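Local coordinates for protein aromatic-L-amino-acid decarboxylase (Catharanthus roseus, PDB 6EEW) that catalyses the pyridoxal phosphate-dependent decarboxylation of L-tryptophan to tryptamine and of 5-hydroxy-L-tryptophan to serotonin, at residues T174-R179 and P252-C256; K444-L449 and L492-L496; S106-G112 and L380-Y385; L147-F153 and R301-I307; Q30-M34 and L74-M78. Numbering follows the deposited sequence.

Contact 1 of 5, residues T174-R179 and P252-C256; sequences TIIAAR and PLFLC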
# COMPACT_ATOMS: atom_id res chain seq x y z
N THR A 174 11.98 2.07 8.65
CA THR A 174 13.21 1.85 9.40
C THR A 174 13.93 3.16 9.66
O THR A 174 14.53 3.34 10.74
CB THR A 174 14.14 0.84 8.70
OG1 THR A 174 14.65 1.39 7.47
CG2 THR A 174 13.40 -0.44 8.44
N ILE A 175 13.86 4.10 8.72
CA ILE A 175 14.46 5.42 8.93
C ILE A 175 13.79 6.14 10.09
O ILE A 175 14.45 6.81 10.89
CB ILE A 175 14.37 6.26 7.65
CG1 ILE A 175 15.08 5.59 6.49
CG2 ILE A 175 14.93 7.66 7.89
CD1 ILE A 175 15.08 6.44 5.22
N ILE A 176 12.46 6.05 10.18
CA ILE A 176 11.79 6.73 11.28
C ILE A 176 12.13 6.07 12.60
O ILE A 176 12.33 6.74 13.62
CB ILE A 176 10.26 6.77 11.06
CG1 ILE A 176 9.90 7.72 9.91
CG2 ILE A 176 9.57 7.19 12.35
CD1 ILE A 176 8.45 7.75 9.55
N ALA A 177 12.21 4.74 12.62
CA ALA A 177 12.63 4.03 13.82
C ALA A 177 14.00 4.52 14.30
O ALA A 177 14.19 4.83 15.48
CB ALA A 177 12.66 2.52 13.56
N ALA A 178 14.96 4.59 13.39
CA ALA A 178 16.28 5.08 13.76
C ALA A 178 16.21 6.52 14.26
O ALA A 178 16.83 6.88 15.28
CB ALA A 178 17.24 4.97 12.58
N ARG A 179 15.48 7.37 13.53
CA ARG A 179 15.31 8.77 13.92
C ARG A 179 14.76 8.89 15.33
O ARG A 179 15.24 9.69 16.13
CB ARG A 179 14.39 9.49 12.93
CG ARG A 179 14.16 10.99 13.23
CD ARG A 179 12.89 11.52 12.53
NE ARG A 179 11.68 11.04 13.20
CZ ARG A 179 10.47 11.05 12.67
NH1 ARG A 179 10.27 11.51 11.43
NH2 ARG A 179 9.45 10.58 13.36
N PRO A 252 25.71 10.40 13.05
CA PRO A 252 25.40 9.41 12.01
C PRO A 252 24.27 8.49 12.45
O PRO A 252 24.34 7.83 13.49
CB PRO A 252 26.72 8.64 11.84
CG PRO A 252 27.79 9.52 12.45
CD PRO A 252 27.08 10.25 13.57
N LEU A 253 23.26 8.39 11.60
CA LEU A 253 21.98 7.81 11.99
C LEU A 253 21.61 6.58 11.19
O LEU A 253 21.24 5.55 11.76
CB LEU A 253 20.90 8.88 11.80
CG LEU A 253 19.46 8.53 12.16
CD1 LEU A 253 19.22 8.55 13.66
CD2 LEU A 253 18.52 9.47 11.42
N PHE A 254 21.74 6.65 9.87
CA PHE A 254 21.11 5.64 9.04
C PHE A 254 21.99 5.42 7.83
O PHE A 254 22.49 6.38 7.23
CB PHE A 254 19.71 6.06 8.58
CG PHE A 254 18.95 4.98 7.86
CD1 PHE A 254 18.97 4.89 6.48
CD2 PHE A 254 18.19 4.07 8.56
CE1 PHE A 254 18.24 3.90 5.82
CE2 PHE A 254 17.46 3.07 7.91
CZ PHE A 254 17.48 2.99 6.54
N LEU A 255 22.15 4.15 7.48
CA LEU A 255 22.92 3.74 6.32
C LEU A 255 22.04 2.78 5.55
O LEU A 255 21.55 1.80 6.12
CB LEU A 255 24.24 3.06 6.72
CG LEU A 255 24.87 2.32 5.54
CD1 LEU A 255 25.31 3.35 4.48
CD2 LEU A 255 26.04 1.42 6.00
N CYS A 256 21.82 3.10 4.29
CA CYS A 256 21.07 2.24 3.39
C CYS A 256 22.09 1.55 2.50
O CYS A 256 22.64 2.17 1.59
CB CYS A 256 20.08 3.05 2.56
SG CYS A 256 19.04 2.07 1.48

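Contact 2 of 5, residues K444-L449 and L492-L496; sequences KLLDML and LTDDL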
# COMPACT_ATOMS: atom_id res chain seq x y z
N LYS A 444 20.75 5.46 -30.34
CA LYS A 444 20.05 5.10 -31.57
C LYS A 444 19.72 3.62 -31.60
O LYS A 444 18.63 3.22 -32.01
CB LYS A 444 20.91 5.48 -32.77
CG LYS A 444 20.25 5.22 -34.11
CD LYS A 444 18.84 5.78 -34.16
CE LYS A 444 18.33 5.90 -35.59
NZ LYS A 444 18.60 4.66 -36.38
N LEU A 445 20.66 2.77 -31.16
CA LEU A 445 20.38 1.34 -31.13
C LEU A 445 19.21 1.03 -30.20
O LEU A 445 18.30 0.28 -30.56
CB LEU A 445 21.63 0.57 -30.70
CG LEU A 445 21.39 -0.94 -30.59
CD1 LEU A 445 20.99 -1.49 -31.95
CD2 LEU A 445 22.61 -1.64 -30.05
N LEU A 446 19.23 1.60 -28.99
CA LEU A 446 18.12 1.38 -28.07
C LEU A 446 16.80 1.85 -28.66
O LEU A 446 15.78 1.15 -28.55
CB LEU A 446 18.38 2.12 -26.75
CG LEU A 446 17.25 1.98 -25.72
CD1 LEU A 446 17.05 0.53 -25.30
CD2 LEU A 446 17.42 2.90 -24.52
N ASP A 447 16.79 3.01 -29.31
CA ASP A 447 15.54 3.51 -29.87
C ASP A 447 15.03 2.58 -30.96
O ASP A 447 13.83 2.27 -31.01
CB ASP A 447 15.72 4.94 -30.39
CG ASP A 447 14.40 5.70 -30.46
OD1 ASP A 447 13.48 5.25 -31.18
OD2 ASP A 447 14.27 6.74 -29.77
N MET A 448 15.91 2.14 -31.86
CA MET A 448 15.49 1.19 -32.89
C MET A 448 14.89 -0.07 -32.26
O MET A 448 13.81 -0.54 -32.65
CB MET A 448 16.67 0.83 -33.79
CG MET A 448 17.29 2.02 -34.50
SD MET A 448 18.79 1.58 -35.40
CE MET A 448 18.15 0.43 -36.62
N LEU A 449 15.59 -0.63 -31.27
CA LEU A 449 15.10 -1.84 -30.61
C LEU A 449 13.68 -1.64 -30.11
O LEU A 449 12.77 -2.41 -30.44
CB LEU A 449 16.03 -2.22 -29.46
CG LEU A 449 17.38 -2.79 -29.86
CD1 LEU A 449 18.30 -2.80 -28.66
CD2 LEU A 449 17.22 -4.20 -30.41
N LEU A 492 19.91 -5.01 -35.98
CA LEU A 492 19.79 -3.55 -35.91
C LEU A 492 21.15 -2.89 -35.84
O LEU A 492 21.32 -1.77 -36.33
CB LEU A 492 18.92 -3.15 -34.73
CG LEU A 492 17.47 -3.64 -34.82
CD1 LEU A 492 16.64 -3.17 -33.63
CD2 LEU A 492 16.86 -3.19 -36.13
N THR A 493 22.14 -3.56 -35.25
CA THR A 493 23.49 -3.01 -35.25
C THR A 493 24.08 -3.03 -36.65
O THR A 493 24.69 -2.05 -37.08
CB THR A 493 24.38 -3.79 -34.28
OG1 THR A 493 23.84 -3.69 -32.95
CG2 THR A 493 25.80 -3.24 -34.30
N ASP A 494 23.87 -4.12 -37.39
CA ASP A 494 24.31 -4.16 -38.78
C ASP A 494 23.68 -3.03 -39.59
O ASP A 494 24.38 -2.27 -40.27
CB ASP A 494 23.99 -5.52 -39.41
CG ASP A 494 24.76 -6.66 -38.77
OD1 ASP A 494 25.81 -6.40 -38.13
OD2 ASP A 494 24.33 -7.83 -38.91
N ASP A 495 22.35 -2.91 -39.51
CA ASP A 495 21.66 -1.82 -40.20
C ASP A 495 22.22 -0.47 -39.78
O ASP A 495 22.31 0.46 -40.61
CB ASP A 495 20.16 -1.87 -39.92
CG ASP A 495 19.45 -2.97 -40.68
OD1 ASP A 495 20.10 -3.65 -41.50
OD2 ASP A 495 18.24 -3.16 -40.45
N LEU A 496 22.60 -0.33 -38.51
CA LEU A 496 23.07 0.95 -38.00
C LEU A 496 24.48 1.31 -38.47
O LEU A 496 24.89 2.46 -38.30
CB LEU A 496 23.00 0.93 -36.48
CG LEU A 496 23.49 2.17 -35.73
CD1 LEU A 496 22.59 3.35 -36.06
CD2 LEU A 496 23.53 1.91 -34.24

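Contact 3 of 5, residues S106-G112 and L380-Y385; sequences SSAAFLG and LILRSY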
# COMPACT_ATOMS: atom_id res chain seq x y z
N SER A 106 3.05 -15.79 -10.87
CA SER A 106 2.78 -17.23 -10.84
C SER A 106 1.30 -17.44 -10.55
O SER A 106 0.69 -16.68 -9.80
CB SER A 106 3.61 -17.95 -9.78
OG SER A 106 3.15 -17.62 -8.48
N SER A 107 0.75 -18.53 -11.07
CA SER A 107 -0.66 -18.78 -10.83
C SER A 107 -0.96 -19.01 -9.36
O SER A 107 -2.04 -18.61 -8.88
CB SER A 107 -1.14 -19.97 -11.67
OG SER A 107 -0.41 -21.12 -11.37
N ALA A 108 -0.05 -19.63 -8.61
CA ALA A 108 -0.29 -19.79 -7.17
C ALA A 108 -0.50 -18.43 -6.52
O ALA A 108 -1.42 -18.25 -5.71
CB ALA A 108 0.87 -20.53 -6.50
N ALA A 109 0.32 -17.45 -6.90
CA ALA A 109 0.18 -16.12 -6.32
C ALA A 109 -1.11 -15.46 -6.78
O ALA A 109 -1.75 -14.73 -6.01
CB ALA A 109 1.38 -15.25 -6.70
N PHE A 110 -1.52 -15.69 -8.02
CA PHE A 110 -2.78 -15.11 -8.48
C PHE A 110 -3.96 -15.68 -7.72
O PHE A 110 -4.91 -14.95 -7.40
CB PHE A 110 -2.96 -15.35 -9.97
CG PHE A 110 -4.04 -14.53 -10.57
CD1 PHE A 110 -3.83 -13.18 -10.82
CD2 PHE A 110 -5.27 -15.09 -10.87
CE1 PHE A 110 -4.84 -12.40 -11.37
CE2 PHE A 110 -6.29 -14.31 -11.43
CZ PHE A 110 -6.07 -12.97 -11.68
N LEU A 111 -3.92 -16.98 -7.42
CA LEU A 111 -4.95 -17.55 -6.56
C LEU A 111 -4.93 -16.88 -5.20
O LEU A 111 -5.99 -16.56 -4.64
CB LEU A 111 -4.73 -19.05 -6.41
CG LEU A 111 -4.80 -19.85 -7.72
CD1 LEU A 111 -4.70 -21.33 -7.43
CD2 LEU A 111 -6.07 -19.53 -8.47
N GLY A 112 -3.74 -16.62 -4.67
CA GLY A 112 -3.64 -15.93 -3.39
C GLY A 112 -4.23 -14.53 -3.45
O GLY A 112 -4.89 -14.08 -2.52
N LEU A 380 0.93 -19.46 -0.39
CA LEU A 380 0.59 -20.32 -1.52
C LEU A 380 1.78 -20.48 -2.45
O LEU A 380 1.98 -21.56 -2.99
CB LEU A 380 -0.61 -19.79 -2.29
CG LEU A 380 -1.99 -20.36 -1.89
CD1 LEU A 380 -2.21 -20.12 -0.40
CD2 LEU A 380 -3.10 -19.71 -2.70
N ILE A 381 2.60 -19.45 -2.62
CA ILE A 381 3.78 -19.58 -3.48
C ILE A 381 4.73 -20.64 -2.92
O ILE A 381 5.12 -21.60 -3.61
CB ILE A 381 4.48 -18.23 -3.62
CG1 ILE A 381 3.59 -17.20 -4.32
CG2 ILE A 381 5.82 -18.39 -4.35
CD1 ILE A 381 4.19 -15.80 -4.36
N LEU A 382 5.12 -20.45 -1.67
CA LEU A 382 6.03 -21.38 -1.02
C LEU A 382 5.48 -22.80 -1.06
O LEU A 382 6.17 -23.74 -1.49
CB LEU A 382 6.29 -20.92 0.41
CG LEU A 382 6.94 -19.55 0.28
CD1 LEU A 382 6.97 -18.84 1.62
CD2 LEU A 382 8.35 -19.71 -0.26
N ARG A 383 4.23 -22.99 -0.64
CA ARG A 383 3.67 -24.34 -0.59
C ARG A 383 3.51 -24.95 -1.98
O ARG A 383 3.66 -26.16 -2.13
CB ARG A 383 2.33 -24.34 0.14
CG ARG A 383 2.46 -24.16 1.63
CD ARG A 383 1.18 -24.59 2.34
NE ARG A 383 0.94 -26.02 2.21
CZ ARG A 383 -0.16 -26.64 2.64
NH1 ARG A 383 -1.14 -25.97 3.24
NH2 ARG A 383 -0.26 -27.94 2.49
N SER A 384 3.21 -24.14 -3.00
CA SER A 384 2.86 -24.69 -4.29
C SER A 384 4.09 -25.03 -5.13
O SER A 384 4.01 -25.91 -5.99
CB SER A 384 1.97 -23.71 -5.05
OG SER A 384 0.92 -23.23 -4.21
N TYR A 385 5.22 -24.37 -4.89
CA TYR A 385 6.42 -24.61 -5.67
C TYR A 385 7.55 -25.27 -4.89
O TYR A 385 8.26 -26.11 -5.47
CB TYR A 385 6.90 -23.30 -6.31
CG TYR A 385 5.81 -22.74 -7.19
CD1 TYR A 385 5.12 -23.57 -8.08
CD2 TYR A 385 5.42 -21.41 -7.12
CE1 TYR A 385 4.11 -23.08 -8.89
CE2 TYR A 385 4.41 -20.91 -7.92
CZ TYR A 385 3.75 -21.74 -8.81
OH TYR A 385 2.74 -21.25 -9.60

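Contact 4 of 5, residues L147-F153 and R301-I307; sequences LKLPKSF and RHYLDGI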
# COMPACT_ATOMS: atom_id res chain seq x y z
N LEU A 147 16.11 -17.81 3.70
CA LEU A 147 17.22 -16.89 3.56
C LEU A 147 18.33 -17.17 4.54
O LEU A 147 19.36 -16.48 4.50
CB LEU A 147 16.74 -15.45 3.72
CG LEU A 147 15.71 -14.99 2.67
CD1 LEU A 147 15.05 -13.65 3.05
CD2 LEU A 147 16.34 -14.95 1.28
N LYS A 148 18.14 -18.14 5.45
CA LYS A 148 19.14 -18.49 6.46
C LYS A 148 19.56 -17.27 7.28
O LYS A 148 20.74 -17.06 7.56
CB LYS A 148 20.36 -19.19 5.86
CG LYS A 148 20.07 -20.58 5.26
CD LYS A 148 21.32 -21.18 4.65
CE LYS A 148 21.02 -22.49 3.90
NZ LYS A 148 20.40 -23.54 4.76
N LEU A 149 18.57 -16.48 7.68
CA LEU A 149 18.80 -15.37 8.59
C LEU A 149 18.90 -15.88 10.02
O LEU A 149 18.30 -16.90 10.38
CB LEU A 149 17.65 -14.37 8.49
CG LEU A 149 17.30 -13.82 7.10
CD1 LEU A 149 16.16 -12.81 7.22
CD2 LEU A 149 18.53 -13.18 6.44
N PRO A 150 19.63 -15.18 10.88
CA PRO A 150 19.71 -15.59 12.28
C PRO A 150 18.35 -15.51 12.96
O PRO A 150 17.41 -14.88 12.48
CB PRO A 150 20.71 -14.60 12.89
CG PRO A 150 20.76 -13.44 11.94
CD PRO A 150 20.44 -14.00 10.57
N LYS A 151 18.23 -16.24 14.08
CA LYS A 151 17.00 -16.23 14.85
C LYS A 151 16.63 -14.84 15.36
O LYS A 151 15.49 -14.62 15.79
CB LYS A 151 17.11 -17.22 16.02
CG LYS A 151 16.65 -18.65 15.70
CD LYS A 151 15.12 -18.72 15.65
CE LYS A 151 14.61 -20.16 15.50
NZ LYS A 151 14.96 -20.78 14.17
N SER A 152 17.57 -13.90 15.34
CA SER A 152 17.28 -12.55 15.81
C SER A 152 16.38 -11.78 14.85
O SER A 152 15.98 -10.65 15.18
CB SER A 152 18.60 -11.80 16.02
OG SER A 152 19.40 -11.84 14.85
N PHE A 153 16.02 -12.35 13.70
CA PHE A 153 15.07 -11.74 12.78
C PHE A 153 13.74 -12.48 12.74
O PHE A 153 12.93 -12.22 11.84
CB PHE A 153 15.66 -11.69 11.36
CG PHE A 153 16.84 -10.75 11.23
CD1 PHE A 153 16.63 -9.40 10.98
CD2 PHE A 153 18.14 -11.23 11.35
CE1 PHE A 153 17.69 -8.51 10.85
CE2 PHE A 153 19.22 -10.36 11.21
CZ PHE A 153 18.99 -8.98 10.97
N ARG A 301 24.03 -16.87 -1.28
CA ARG A 301 23.80 -16.47 0.10
C ARG A 301 24.99 -15.71 0.67
O ARG A 301 24.82 -15.01 1.68
CB ARG A 301 23.45 -17.70 0.95
CG ARG A 301 23.26 -17.41 2.44
CD ARG A 301 22.26 -16.29 2.70
NE ARG A 301 22.00 -16.18 4.14
CZ ARG A 301 22.93 -15.85 5.03
NH1 ARG A 301 24.18 -15.63 4.63
NH2 ARG A 301 22.62 -15.78 6.32
N HIS A 302 26.17 -15.80 0.04
CA HIS A 302 27.33 -15.06 0.52
C HIS A 302 27.05 -13.56 0.54
O HIS A 302 27.65 -12.83 1.33
CB HIS A 302 28.56 -15.35 -0.34
CG HIS A 302 28.46 -14.85 -1.74
ND1 HIS A 302 28.86 -13.58 -2.11
CD2 HIS A 302 27.96 -15.42 -2.87
CE1 HIS A 302 28.64 -13.40 -3.40
NE2 HIS A 302 28.10 -14.50 -3.88
N TYR A 303 26.14 -13.08 -0.31
CA TYR A 303 25.86 -11.65 -0.31
C TYR A 303 25.27 -11.18 1.01
O TYR A 303 25.27 -9.97 1.27
CB TYR A 303 24.94 -11.29 -1.46
CG TYR A 303 25.67 -11.12 -2.78
CD1 TYR A 303 26.66 -10.18 -2.93
CD2 TYR A 303 25.32 -11.89 -3.89
CE1 TYR A 303 27.31 -10.01 -4.13
CE2 TYR A 303 25.95 -11.72 -5.10
CZ TYR A 303 26.95 -10.78 -5.22
OH TYR A 303 27.60 -10.61 -6.43
N LEU A 304 24.72 -12.08 1.82
CA LEU A 304 24.20 -11.70 3.13
C LEU A 304 25.17 -12.02 4.26
O LEU A 304 24.76 -11.95 5.43
CB LEU A 304 22.86 -12.38 3.40
CG LEU A 304 21.70 -11.92 2.52
CD1 LEU A 304 20.44 -12.69 2.87
CD2 LEU A 304 21.46 -10.43 2.67
N ASP A 305 26.41 -12.39 3.97
CA ASP A 305 27.35 -12.61 5.06
C ASP A 305 27.46 -11.34 5.89
O ASP A 305 27.67 -10.25 5.35
CB ASP A 305 28.73 -13.02 4.52
CG ASP A 305 28.78 -14.48 4.04
OD1 ASP A 305 27.81 -15.24 4.27
OD2 ASP A 305 29.81 -14.85 3.43
N GLY A 306 27.36 -11.49 7.21
CA GLY A 306 27.29 -10.37 8.12
C GLY A 306 25.89 -9.89 8.47
O GLY A 306 25.75 -8.97 9.29
N ILE A 307 24.84 -10.50 7.91
CA ILE A 307 23.49 -10.03 8.18
C ILE A 307 23.16 -10.02 9.66
O ILE A 307 22.24 -9.32 10.09
CB ILE A 307 22.47 -10.87 7.39
CG1 ILE A 307 21.07 -10.24 7.46
CG2 ILE A 307 22.46 -12.31 7.91
CD1 ILE A 307 20.94 -8.90 6.75

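Contact 5 of 5, residues Q30-M34 and L74-M78; sequences QAHRM and LDDIM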
# COMPACT_ATOMS: atom_id res chain seq x y z
N GLN A 30 -19.48 -13.62 -14.02
CA GLN A 30 -18.60 -12.57 -14.51
C GLN A 30 -17.13 -12.89 -14.23
O GLN A 30 -16.26 -12.66 -15.08
CB GLN A 30 -18.99 -11.23 -13.89
CG GLN A 30 -20.44 -10.85 -14.16
CD GLN A 30 -20.84 -9.53 -13.49
OE1 GLN A 30 -20.01 -8.87 -12.86
NE2 GLN A 30 -22.11 -9.15 -13.63
N ALA A 31 -16.84 -13.44 -13.05
CA ALA A 31 -15.46 -13.76 -12.72
C ALA A 31 -14.93 -14.87 -13.62
O ALA A 31 -13.77 -14.81 -14.07
CB ALA A 31 -15.34 -14.14 -11.25
N HIS A 32 -15.73 -15.90 -13.91
CA HIS A 32 -15.27 -16.90 -14.87
C HIS A 32 -14.92 -16.25 -16.20
O HIS A 32 -13.90 -16.58 -16.84
CB HIS A 32 -16.33 -17.99 -15.08
CG HIS A 32 -16.40 -19.01 -13.99
ND1 HIS A 32 -15.28 -19.53 -13.39
CD2 HIS A 32 -17.46 -19.64 -13.41
CE1 HIS A 32 -15.64 -20.41 -12.47
NE2 HIS A 32 -16.96 -20.49 -12.46
N ARG A 33 -15.77 -15.32 -16.64
CA ARG A 33 -15.51 -14.65 -17.91
C ARG A 33 -14.20 -13.89 -17.86
O ARG A 33 -13.42 -13.91 -18.83
CB ARG A 33 -16.67 -13.70 -18.26
CG ARG A 33 -16.37 -12.85 -19.47
CD ARG A 33 -17.50 -11.93 -19.84
NE ARG A 33 -17.14 -11.18 -21.04
CZ ARG A 33 -17.96 -10.40 -21.72
NH1 ARG A 33 -19.22 -10.26 -21.33
NH2 ARG A 33 -17.53 -9.77 -22.81
N MET A 34 -13.92 -13.23 -16.74
CA MET A 34 -12.66 -12.49 -16.63
C MET A 34 -11.46 -13.43 -16.59
O MET A 34 -10.37 -13.07 -17.06
CB MET A 34 -12.66 -11.60 -15.39
CG MET A 34 -11.40 -10.74 -15.28
SD MET A 34 -11.28 -9.54 -16.64
CE MET A 34 -12.44 -8.29 -16.10
N LEU A 74 -21.58 -4.99 -19.48
CA LEU A 74 -20.20 -5.44 -19.34
C LEU A 74 -19.56 -5.68 -20.71
O LEU A 74 -18.35 -5.47 -20.86
CB LEU A 74 -20.12 -6.69 -18.47
CG LEU A 74 -18.73 -7.26 -18.19
CD1 LEU A 74 -17.87 -6.22 -17.54
CD2 LEU A 74 -18.83 -8.46 -17.27
N ASP A 75 -20.35 -6.07 -21.71
CA ASP A 75 -19.81 -6.28 -23.06
C ASP A 75 -19.15 -5.02 -23.60
O ASP A 75 -18.06 -5.08 -24.18
CB ASP A 75 -20.92 -6.74 -24.00
CG ASP A 75 -21.43 -8.13 -23.68
OD1 ASP A 75 -20.81 -8.81 -22.83
OD2 ASP A 75 -22.46 -8.54 -24.26
N ASP A 76 -19.80 -3.87 -23.43
CA ASP A 76 -19.21 -2.62 -23.90
C ASP A 76 -17.90 -2.34 -23.17
O ASP A 76 -16.92 -1.91 -23.79
CB ASP A 76 -20.19 -1.47 -23.71
CG ASP A 76 -21.39 -1.56 -24.63
OD1 ASP A 76 -21.38 -2.39 -25.57
OD2 ASP A 76 -22.36 -0.79 -24.42
N ILE A 77 -17.86 -2.59 -21.86
CA ILE A 77 -16.67 -2.32 -21.07
C ILE A 77 -15.52 -3.20 -21.53
O ILE A 77 -14.38 -2.74 -21.69
CB ILE A 77 -16.97 -2.52 -19.58
CG1 ILE A 77 -18.11 -1.60 -19.13
CG2 ILE A 77 -15.69 -2.29 -18.77
CD1 ILE A 77 -18.46 -1.74 -17.67
N MET A 78 -15.78 -4.49 -21.70
CA MET A 78 -14.75 -5.41 -22.17
C MET A 78 -14.24 -4.98 -23.54
O MET A 78 -13.03 -5.03 -23.81
CB MET A 78 -15.30 -6.83 -22.20
CG MET A 78 -15.71 -7.35 -20.84
SD MET A 78 -14.29 -7.59 -19.75
CE MET A 78 -13.96 -5.91 -19.24

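Contact 1 of 5, residues T174-R179 and P252-C256
A helix laid over a β-sheet is held by the few side chains that each element turns inward, and here Phe-254, Leu-253 and Ala-178 do most of that work. Phe-254 has the largest buried area. Ile-175 CG1 sits 3.6 Å from the centroid of its ring and close to the ring normal, a CH-pi contact over the face, while Thr-174 OG1, whose hydrogen bond goes to the carbonyl of Ile-171, lies at the ring edge, 3.3 Å from Phe-254 CE2. Leu-253 also points at the helix although it is the direct neighbour of Phe-254. Its psi of -48° departs from regular strand geometry, so two consecutive residues face the same way. Between them comes Ala-178, whose CB is 4.2 Å from both Leu-253 CG and Phe-254 CD2; its small side chain lets the axes approach to 8.0 Å, running nearly antiparallel at 161°. Helix 167-186 thus covers one face of the seven-stranded mixed sheet of the fold type I large domain. Strand 251-258 lies between strands 194-199 and 283-287, and helix 206-212 packs alongside through Phe-206 and Thr-209, while Arg-179 reaches Lys-211 and Leu-212 of the second subunit.

Contact 2 of 5, residues K444-L449 and L492-L496
This is a hydrophobic helix-helix contact in the C-terminal part of the chain, between helix 438-451 and the last helix, 479-496. It has no hydrogen bond across it; leucines and one methionine fill the gap between axes that cross at 126° and come within 10.2 Å. Leu-492 is the most deeply engaged residue: its CD1 touches Leu-449 CD2 at 3.4 Å, its CD2 meets Met-448 CE at 3.9 Å, and its CB lies 3.8 Å from Leu-445 CD1. One turn further on, Leu-496 repeats the theme, with CD2 4.2 Å from Leu-445 CB and CD1 4.2 Å from Met-448 SD. Toward solvent the methylene chain of Lys-444 extends the apolar patch, its CG 3.6 Å from Leu-496 CD1. On the inner side Leu-445 and Leu-449 rest on Leu-468, and Leu-445 and Thr-493 on Phe-414. Two helices packed together against a four-stranded antiparallel sheet form an α/β sandwich, as in the small C-terminal domain of fold type I pyridoxal phosphate enzymes.

Contact 3 of 5, residues S106-G112 and L380-Y385
Polar contacts gather at the start of helix 107-119. Ser-106 is its N-cap, accepting from Ala-109 N through OG at 3.2 Å, and the same OG also bonds with the carbonyl of Leu-322. Tyr-385 reaches across from helix 375-409 to this same first turn, where Ala-108 N donates a weak 3.4 Å hydrogen bond to Tyr-385 OH. The apolar contacts centre on Ala-108, a knob in a hole formed by Leu-380, Ile-381, Ser-384 and Tyr-385. So small a knob allows a close approach, with 8.6 Å between the axes and 5.5 Å between Ala-108 CA and Ile-381 CA. Flanking it, Ala-109 CB meets Ile-381 CD1 at 3.7 Å, and Leu-380 CD2 covers Gly-112 N, also at 3.7 Å. The second subunit closes over the pair: its Gln-30 bonds Ser-107, and its Glu-72 and Asp-80 form salt bridges with Arg-383. Alanine-mediated knob-into-hole packing at 142° here joins two helices of one chain whose outer side forms part of the dimer interface, the side chain of Ile-381 about 8 Å from that of tryptophan-binding His-318.

Contact 4 of 5, residues L147-F153 and R301-I307
A Schellman motif pairs carbonyls of a helix's last turn with its own backbone; the carbonyls at and just after the helix end can then take donors from another part of the chain. Helix 130-146 ends this way at Lys-148, which has positive phi, and Arg-301 supplies the donors: NE gives a 2.7 Å hydrogen bond to Leu-147 O, and NH2 one of 2.6 Å to Lys-148 O. Both acceptors lie at the edge of the guanidinium, close to its plane, so one arginine serves two successive carbonyls. Its remaining nitrogen, NH1, faces Asp-305 OD1 in a long salt bridge of 3.7 Å. Each segment also meets some of its own backbone needs. Leu-304 N bonds to Arg-301 O at 2.9 Å, and Ile-307 N to Leu-304 O at 2.9 Å, closing a type II turn with Gly-306 at positive phi. In the other loop Phe-153 N reaches Pro-150 O at 3.1 Å. Below the polar end the contact is apolar: Ile-307 CG1 meets Leu-149 CD2 at 4.0 Å, and Ile-307 CG2 meets Pro-150 CD at 3.7 Å. Trp-331 and Leu-313 of the large-domain sheet underlie this cluster. At its far end the edge of the Phe-153 ring faces a carbonyl, with CZ 3.4 Å from Ile-307 O.

Contact 5 of 5, residues Q30-M34 and L74-M78
Long side chains can join helices whose backbones stand well apart, and here the axes are 13.0 Å from each other. Arg-33 spans the gap fully extended, with chi1 to chi3 all t, so that NH1 meets Asp-75 OD1 in a 2.6 Å salt bridge with nearly linear hydrogen-bond geometry. Asp-75, in the m rotamer, brings its carboxylate to the edge of the guanidinium, while Met-78 lies over one face, its CG 3.6 Å from Arg-33 NH2. The two helices run almost parallel, at 21°, in the N-terminal helical region through which the subunits embrace: on the far side of helix 24-44, His-32 meets His-32 of the second subunit. Both methionines are folded, Met-34 as t, p, p and Met-78 as m, m, p, and Met-34 CE comes to 4.2 Å from Met-78 SD. Leu-74, t and p, lies beside the arginine and receives Gln-30 CG at 4.2 Å from its CD2. The amide of Gln-30 bonds Glu-26 of its own chain through NE2 and Ser-107 of the second subunit through OE1.

Overall arrangement
Along the chain, contact 5 closes first; contact 3 then spans a long loop within which contact 4 is nested, with contact 1 nested inside that, and contact 2 follows last. Contacts 1 and 4, with centres 20 Å apart, both lie about the seven-stranded sheet of the large domain. Contact 2 belongs to the C-terminal sandwich, 39 to 45 Å from the other centres. The centres of contacts 3 and 5 lie 25 Å apart within one chain, yet the dimer couples them directly, since Gln-30, Met-34 and Ile-77 of one subunit meet Ser-107, Leu-111 and Ser-384 of the other. The N-terminal helices thus fasten onto helices 107-119 and 375-409 of the partner, and contact 1 touches the second subunit on the opposite side of the chain's centre.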